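Local atomic coordinates of terminal oxygenase component of carbazole (Janthinobacterium sp., PDB entry 7BUG), a protein that serves as the terminal oxygenase of carbazole 1,9a-dioxygenase, using a Rieske [2Fe-2S] cluster and a mononuclear iron to dioxygenate carbazole at its angular and adjacent positions. Residues A[157-162]-A[308-313]. Sequence-based numbering, arbitrary orientation. Where two conformers were deposited one is given.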
# COMPACT_ATOMS: atom_id res chain seq x y z
N ASP A 157 31.43 -0.13 -36.70
CA ASP A 157 30.56 0.58 -37.69
C ASP A 157 29.08 0.52 -37.28
O ASP A 157 28.26 1.18 -37.92
CB ASP A 157 30.78 0.05 -39.11
CG ASP A 157 30.29 -1.36 -39.38
OD1 ASP A 157 30.16 -2.15 -38.39
OD2 ASP A 157 30.02 -1.67 -40.58
N MET A 158 28.75 -0.16 -36.19
CA MET A 158 27.34 -0.29 -35.75
C MET A 158 26.88 1.02 -35.09
O MET A 158 27.50 1.47 -34.11
CB MET A 158 27.20 -1.46 -34.78
CG MET A 158 25.76 -1.73 -34.40
SD MET A 158 24.81 -2.46 -35.74
CE MET A 158 25.60 -4.05 -35.98
N GLU A 159 25.90 1.69 -35.70
CA GLU A 159 25.28 2.91 -35.14
C GLU A 159 24.06 2.48 -34.33
O GLU A 159 23.22 1.69 -34.86
CB GLU A 159 24.94 3.94 -36.23
CG GLU A 159 26.19 4.56 -36.83
CD GLU A 159 27.13 5.22 -35.83
OE1 GLU A 159 26.65 5.98 -34.95
OE2 GLU A 159 28.37 5.01 -35.96
N ILE A 160 24.05 2.93 -33.10
CA ILE A 160 22.99 2.58 -32.13
C ILE A 160 22.14 3.81 -31.86
O ILE A 160 22.66 4.88 -31.54
CB ILE A 160 23.62 2.02 -30.87
CG1 ILE A 160 24.32 0.67 -31.10
CG2 ILE A 160 22.59 1.96 -29.76
CD1 ILE A 160 23.46 -0.46 -31.62
N LEU A 161 20.83 3.62 -31.93
CA LEU A 161 19.86 4.66 -31.58
C LEU A 161 18.80 3.98 -30.71
O LEU A 161 18.51 2.81 -30.96
CB LEU A 161 19.28 5.25 -32.86
CG LEU A 161 20.27 6.08 -33.69
CD1 LEU A 161 19.68 6.35 -35.08
CD2 LEU A 161 20.58 7.35 -32.96
N GLY A 162 18.18 4.70 -29.80
CA GLY A 162 17.24 3.98 -28.93
C GLY A 162 16.23 4.81 -28.22
O GLY A 162 16.09 6.05 -28.42
N GLU A 308 27.45 10.49 -43.30
CA GLU A 308 26.32 10.65 -44.26
C GLU A 308 25.31 9.51 -44.04
O GLU A 308 24.11 9.79 -43.96
CB GLU A 308 26.88 10.70 -45.69
CG GLU A 308 27.63 12.00 -46.02
CD GLU A 308 29.01 12.22 -45.40
OE1 GLU A 308 29.88 11.31 -45.51
OE2 GLU A 308 29.23 13.30 -44.79
N GLU A 309 25.77 8.26 -44.02
CA GLU A 309 24.95 7.06 -43.68
C GLU A 309 24.40 7.21 -42.24
O GLU A 309 23.19 6.85 -42.01
CB GLU A 309 25.78 5.78 -43.83
CG GLU A 309 25.97 5.35 -45.28
CD GLU A 309 26.75 4.06 -45.52
OE1 GLU A 309 26.94 3.27 -44.56
OE2 GLU A 309 27.18 3.84 -46.69
N ARG A 310 25.20 7.71 -41.30
CA ARG A 310 24.72 7.87 -39.90
C ARG A 310 23.55 8.85 -39.91
O ARG A 310 22.56 8.62 -39.20
CB ARG A 310 25.85 8.33 -38.96
CG ARG A 310 25.37 8.74 -37.58
CD ARG A 310 26.52 9.16 -36.68
NE ARG A 310 27.14 10.42 -37.10
CZ ARG A 310 26.59 11.64 -36.98
NH1 ARG A 310 25.39 11.80 -36.46
NH2 ARG A 310 27.26 12.69 -37.41
N LYS A 311 23.65 9.95 -40.67
CA LYS A 311 22.60 11.01 -40.69
C LYS A 311 21.30 10.46 -41.30
O LYS A 311 20.22 10.75 -40.75
CB LYS A 311 23.06 12.25 -41.47
CG LYS A 311 23.98 13.19 -40.70
CD LYS A 311 23.30 13.88 -39.52
CE LYS A 311 24.28 14.52 -38.56
NZ LYS A 311 23.61 15.04 -37.34
N LYS A 312 21.43 9.70 -42.38
CA LYS A 312 20.31 9.03 -43.11
C LYS A 312 19.63 8.03 -42.16
O LYS A 312 18.39 7.98 -42.10
CB LYS A 312 20.87 8.35 -44.35
CG LYS A 312 19.87 7.50 -45.12
CD LYS A 312 20.06 7.55 -46.63
CE LYS A 312 18.90 6.92 -47.37
NZ LYS A 312 18.81 5.47 -47.06
N TYR A 313 20.42 7.29 -41.39
CA TYR A 313 19.86 6.35 -40.38
C TYR A 313 19.14 7.15 -39.29
O TYR A 313 17.98 6.79 -38.94
CB TYR A 313 20.99 5.45 -39.87
CG TYR A 313 20.55 4.54 -38.75
CD1 TYR A 313 19.43 3.76 -38.92
CD2 TYR A 313 21.30 4.41 -37.59
CE1 TYR A 313 19.00 2.92 -37.91
CE2 TYR A 313 20.88 3.57 -36.58
CZ TYR A 313 19.75 2.80 -36.77
OH TYR A 313 19.32 1.93 -35.81
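Tyr313 OH hydrogen-bonds to Leu300 O on strand 293-303, which fixes the far end of a ring lying against Leu161 and Glu159. With CG trans to the backbone N (chi1 175°), the ring reaches from helix 307-327 to the sheet. Leu161 CD1 sits over one ring face, 3.8 Å from the Tyr313 centroid and 30° off the normal, a CH-pi contact; its nearest ring atom is Tyr313 CE2, at 3.4 Å. Glu159 O approaches the same CE2 obliquely at 3.5 Å, while Glu159 CB lies 3.9 Å from Tyr313 CD2. Replacing Tyr313 by an alanine removes the ring, which would probably leave Leu161 CD1 without its aromatic face and Leu300 O without the hydroxyl's bond. Beside the ring, Glu159 OE1 comes within 3.6 Å of Arg310 CD, but 5.0 Å separates it from Arg310 NE; this is no salt bridge, and even the approach is doubtful because Glu159 has two conformers. The guanidinium instead pairs through NH1 with Glu314. The axes of strand 158-162 and helix 308-313 approach to 9.9 Å and run 25° apart, near-parallel, as the helix packs along the strand that is outermost in this chain's antiparallel sheet, in the Bet v 1-like catalytic domain of ring hydroxylases.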